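Long-range contact in putative ABC transporter subunit, substrate-binding component (Rhodopseudomonas palustris, PDB 4EVQ), which binds 4-hydroxybenzoate and probably delivers it, with related benzoate derivatives, to an ABC transporter for uptake: residues L335-L347 against G359-C372. Numbering follows the deposited sequence.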
loop_
_atom_site.group_PDB
_atom_site.type_symbol
_atom_site.label_atom_id
_atom_site.label_comp_id
_atom_site.label_asym_id
_atom_site.label_seq_id
_atom_site.Cartn_x
_atom_site.Cartn_y
_atom_site.Cartn_z
ATOM N N LEU A 335 13.699 -7.455 -0.796
ATOM C CA LEU A 335 12.600 -8.370 -0.955
ATOM C C LEU A 335 12.860 -9.699 -0.269
ATOM O O LEU A 335 14.004 -10.200 -0.252
ATOM C CB LEU A 335 12.320 -8.631 -2.439
ATOM C CG LEU A 335 11.872 -7.429 -3.251
ATOM C CD1 LEU A 335 11.790 -7.798 -4.693
ATOM C CD2 LEU A 335 10.511 -6.881 -2.789
ATOM N N SER A 336 11.807 -10.303 0.260
ATOM C CA SER A 336 11.890 -11.658 0.771
ATOM C C SER A 336 11.966 -12.630 -0.394
ATOM O O SER A 336 11.820 -12.234 -1.547
ATOM C CB SER A 336 10.647 -11.964 1.603
ATOM O OG SER A 336 9.513 -12.042 0.721
ATOM N N ALA A 337 12.136 -13.921 -0.098
ATOM C CA ALA A 337 12.172 -14.935 -1.147
ATOM C C ALA A 337 10.862 -15.004 -1.955
ATOM O O ALA A 337 10.854 -15.412 -3.094
ATOM C CB ALA A 337 12.503 -16.326 -0.537
ATOM N N ALA A 338 9.755 -14.573 -1.347
ATOM C CA ALA A 338 8.439 -14.557 -1.990
ATOM C C ALA A 338 8.143 -13.224 -2.714
ATOM O O ALA A 338 7.081 -13.037 -3.324
ATOM C CB ALA A 338 7.388 -14.853 -0.951
ATOM N N HIS A 339 9.096 -12.324 -2.653
ATOM C CA HIS A 339 9.072 -11.050 -3.364
ATOM C C HIS A 339 8.171 -10.014 -2.720
ATOM O O HIS A 339 7.600 -9.157 -3.406
ATOM C CB HIS A 339 8.642 -11.225 -4.820
ATOM C CG HIS A 339 9.540 -12.129 -5.625
ATOM N ND1 HIS A 339 9.199 -12.484 -6.906
ATOM C CD2 HIS A 339 10.737 -12.715 -5.369
ATOM C CE1 HIS A 339 10.143 -13.279 -7.407
ATOM N NE2 HIS A 339 11.077 -13.434 -6.493
ATOM N N ASN A 340 8.090 -10.050 -1.398
ATOM C CA ASN A 340 7.401 -8.988 -0.647
ATOM C C ASN A 340 8.460 -8.132 0.030
ATOM O O ASN A 340 9.522 -8.645 0.434
ATOM C CB ASN A 340 6.505 -9.625 0.408
ATOM C CG ASN A 340 5.414 -8.708 0.867
ATOM O OD1 ASN A 340 4.666 -8.188 0.053
ATOM N ND2 ASN A 340 5.324 -8.506 2.157
ATOM N N PRO A 341 8.229 -6.824 0.261
ATOM C CA PRO A 341 9.247 -6.048 0.954
ATOM C C PRO A 341 9.524 -6.521 2.376
ATOM O O PRO A 341 8.619 -6.957 3.074
ATOM C CB PRO A 341 8.675 -4.618 0.986
ATOM C CG PRO A 341 7.709 -4.612 -0.192
ATOM C CD PRO A 341 7.105 -5.955 -0.182
ATOM N N VAL A 342 10.790 -6.440 2.777
ATOM C CA VAL A 342 11.203 -6.638 4.167
ATOM C C VAL A 342 11.601 -5.280 4.654
ATOM O O VAL A 342 12.563 -4.688 4.137
ATOM C CB VAL A 342 12.362 -7.648 4.215
ATOM C CG1 VAL A 342 12.851 -7.829 5.647
ATOM C CG2 VAL A 342 11.868 -8.942 3.629
ATOM N N GLN A 343 10.842 -4.738 5.617
ATOM C CA GLN A 343 10.969 -3.343 5.942
ATOM C C GLN A 343 10.460 -3.062 7.355
ATOM O O GLN A 343 9.650 -3.810 7.880
ATOM C CB GLN A 343 10.174 -2.522 4.917
ATOM C CG GLN A 343 8.660 -2.734 5.075
ATOM C CD GLN A 343 7.857 -2.197 3.901
ATOM O OE1 GLN A 343 8.269 -1.251 3.260
ATOM N NE2 GLN A 343 6.753 -2.825 3.631
ATOM N N ASN A 344 10.906 -1.962 7.914
ATOM C CA ASN A 344 10.414 -1.519 9.215
ATOM C C ASN A 344 8.947 -1.095 9.094
ATOM O O ASN A 344 8.510 -0.569 8.051
ATOM C CB ASN A 344 11.222 -0.314 9.720
ATOM C CG ASN A 344 12.627 -0.660 10.184
ATOM O OD1 ASN A 344 12.943 -1.777 10.527
ATOM N ND2 ASN A 344 13.434 0.375 10.320
ATOM N N PHE A 345 8.238 -1.247 10.199
ATOM C CA PHE A 345 6.966 -0.561 10.413
ATOM C C PHE A 345 7.126 0.394 11.573
ATOM O O PHE A 345 7.614 0.027 12.631
ATOM C CB PHE A 345 5.819 -1.543 10.657
ATOM C CG PHE A 345 5.450 -2.352 9.452
ATOM C CD1 PHE A 345 4.538 -1.863 8.520
ATOM C CD2 PHE A 345 6.029 -3.580 9.224
ATOM C CE1 PHE A 345 4.210 -2.576 7.365
ATOM C CE2 PHE A 345 5.689 -4.284 8.078
ATOM C CZ PHE A 345 4.751 -3.790 7.168
ATOM N N TYR A 346 6.722 1.631 11.366
ATOM C CA TYR A 346 6.837 2.683 12.366
ATOM C C TYR A 346 5.498 2.996 13.027
ATOM O O TYR A 346 4.458 3.010 12.364
ATOM C CB TYR A 346 7.369 3.957 11.689
ATOM C CG TYR A 346 8.578 3.719 10.771
ATOM C CD1 TYR A 346 9.863 3.609 11.281
ATOM C CD2 TYR A 346 8.430 3.620 9.391
ATOM C CE1 TYR A 346 10.955 3.394 10.446
ATOM C CE2 TYR A 346 9.519 3.396 8.550
ATOM C CZ TYR A 346 10.784 3.296 9.091
ATOM O OH TYR A 346 11.908 3.080 8.295
ATOM N N LEU A 347 5.539 3.252 14.333
ATOM C CA LEU A 347 4.423 3.804 15.054
ATOM C C LEU A 347 4.393 5.287 14.765
ATOM O O LEU A 347 5.432 5.932 14.779
ATOM C CB LEU A 347 4.589 3.544 16.562
ATOM C CG LEU A 347 3.495 4.125 17.465
ATOM C CD1 LEU A 347 2.168 3.404 17.216
ATOM C CD2 LEU A 347 3.946 4.005 18.942
ATOM N N GLY A 359 8.448 5.993 16.735
ATOM C CA GLY A 359 9.485 5.001 16.903
ATOM C C GLY A 359 9.143 3.747 16.136
ATOM O O GLY A 359 8.117 3.632 15.527
ATOM N N LEU A 360 10.038 2.795 16.158
ATOM C CA LEU A 360 9.858 1.579 15.434
ATOM C C LEU A 360 8.801 0.721 16.125
ATOM O O LEU A 360 8.884 0.480 17.356
ATOM C CB LEU A 360 11.213 0.873 15.465
ATOM C CG LEU A 360 11.397 -0.277 14.536
ATOM C CD1 LEU A 360 11.177 0.160 13.153
ATOM C CD2 LEU A 360 12.826 -0.853 14.715
ATOM N N ALA A 361 7.810 0.253 15.387
ATOM C CA ALA A 361 6.827 -0.700 15.873
ATOM C C ALA A 361 7.294 -2.125 15.616
ATOM O O ALA A 361 7.260 -2.942 16.537
ATOM C CB ALA A 361 5.446 -0.462 15.225
ATOM N N ALA A 362 7.737 -2.439 14.406
ATOM C CA ALA A 362 8.242 -3.756 14.056
ATOM C C ALA A 362 9.504 -3.540 13.261
ATOM O O ALA A 362 9.500 -2.698 12.381
ATOM C CB ALA A 362 7.211 -4.545 13.227
ATOM N N PRO A 363 10.576 -4.309 13.528
ATOM C CA PRO A 363 11.758 -4.256 12.674
ATOM C C PRO A 363 11.473 -4.960 11.368
ATOM O O PRO A 363 10.365 -5.447 11.147
ATOM C CB PRO A 363 12.820 -5.023 13.500
ATOM C CG PRO A 363 12.030 -6.069 14.119
ATOM C CD PRO A 363 10.692 -5.443 14.470
ATOM N N ALA A 364 12.459 -5.035 10.510
ATOM C CA ALA A 364 12.244 -5.494 9.160
ATOM C C ALA A 364 12.280 -7.013 9.091
ATOM O O ALA A 364 13.374 -7.634 9.098
ATOM C CB ALA A 364 13.265 -4.910 8.247
ATOM N N VAL A 365 11.108 -7.638 9.040
ATOM C CA VAL A 365 11.035 -9.094 9.031
ATOM C C VAL A 365 10.217 -9.567 7.823
ATOM O O VAL A 365 9.338 -8.880 7.324
ATOM C CB VAL A 365 10.524 -9.739 10.322
ATOM C CG1 VAL A 365 11.199 -9.156 11.526
ATOM C CG2 VAL A 365 9.104 -9.602 10.462
ATOM N N ALA A 366 10.544 -10.780 7.363
ATOM C CA ALA A 366 9.868 -11.331 6.207
ATOM C C ALA A 366 8.506 -11.909 6.543
ATOM O O ALA A 366 8.390 -12.650 7.509
ATOM C CB ALA A 366 10.765 -12.414 5.611
ATOM N N ASP A 367 7.478 -11.552 5.764
ATOM C CA ASP A 367 6.157 -12.167 5.856
ATOM C C ASP A 367 6.342 -13.639 5.692
ATOM O O ASP A 367 7.133 -14.086 4.827
ATOM C CB ASP A 367 5.229 -11.651 4.756
ATOM C CG ASP A 367 3.854 -12.340 4.744
ATOM O OD1 ASP A 367 3.012 -12.011 5.616
ATOM O OD2 ASP A 367 3.608 -13.185 3.836
ATOM N N GLU A 368 5.558 -14.376 6.487
ATOM C CA GLU A 368 5.686 -15.804 6.621
ATOM C C GLU A 368 5.553 -16.579 5.350
ATOM O O GLU A 368 6.124 -17.638 5.251
ATOM C CB GLU A 368 4.663 -16.362 7.633
ATOM C CG GLU A 368 4.692 -17.893 7.743
ATOM C CD GLU A 368 3.910 -18.392 8.946
ATOM O OE1 GLU A 368 4.072 -19.585 9.291
ATOM O OE2 GLU A 368 3.168 -17.593 9.567
ATOM N N ALA A 369 4.761 -16.089 4.398
ATOM C CA ALA A 369 4.772 -16.592 3.003
ATOM C C ALA A 369 4.364 -18.054 2.883
ATOM O O ALA A 369 4.833 -18.788 2.001
ATOM C CB ALA A 369 6.129 -16.383 2.348
ATOM N N ILE A 370 3.491 -18.481 3.777
ATOM C CA ILE A 370 2.988 -19.855 3.737
ATOM C C ILE A 370 2.173 -20.054 2.452
ATOM O O ILE A 370 1.228 -19.280 2.162
ATOM C CB ILE A 370 2.135 -20.142 4.984
ATOM C CG1 ILE A 370 1.311 -21.433 4.820
ATOM C CG2 ILE A 370 1.218 -18.962 5.310
ATOM C CD1 ILE A 370 2.145 -22.719 4.821
ATOM N N GLY A 371 2.523 -21.097 1.692
ATOM C CA GLY A 371 1.893 -21.329 0.403
ATOM C C GLY A 371 2.749 -20.929 -0.782
ATOM O O GLY A 371 2.442 -21.319 -1.908
ATOM N N CYS A 372 3.792 -20.138 -0.543
ATOM C CA CYS A 372 4.689 -19.756 -1.618
ATOM C C CYS A 372 5.688 -20.869 -1.849
ATOM O O CYS A 372 6.565 -21.152 -1.005
ATOM C CB CYS A 372 5.438 -18.454 -1.339
ATOM S SG CYS A 372 6.539 -18.028 -2.760
HETATM O O HOH W 1 7.521 -12.887 2.278
HETATM O O HOH W 2 7.312 -9.145 4.249
HETATM O O HOH W 3 8.573 -6.300 6.685
HETATM O O HOH W 4 8.339 -5.998 9.481
HETATM O O HOH W 5 14.903 -3.135 11.374
#
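F345 O takes two backbone N-H groups at once: A361 N at 2.8 Å, lying in the carbonyl plane, and A362 N at 3.0 Å in the straighter bond (N-H...O 166° against 144°). F345 N answers to A362 O at 2.9 Å. With A361 and A362 both set against F345, this is a classic beta bulge; beyond it L347 N reaches G359 O. The bulge sits in the antiparallel hairpin of strands 345-351 and 354-362, which forms one edge of the second lobe's sheet in this two-lobed periplasmic binding protein. L360 folds back over N344: with its CG anti to the backbone N (chi1 -167°), CD1 lands 3.4 Å from N344 CG, the two side chains crossing at about a right angle. Around A364, whose CA-H points at Q343 O, direct backbone bonds give way to water bridges, water 5 joining N344 OD1 to A364 N. Water 2 is gripped by N340 ND2, P341 O and D367 N, while water 1 links S336 OG to D367 O. V342 meets segment 359-372 with both methyls, CG1 against A364 O (3.5 Å) and CG2 against A366. Both segments cross to the first lobe here: in 359-372 D367 pairs with R121 and C372 SG is bonded to C124, while in 335-347 N340 OD1 accepts from R130 and A338 CB packs 3.8 Å from C372 SG.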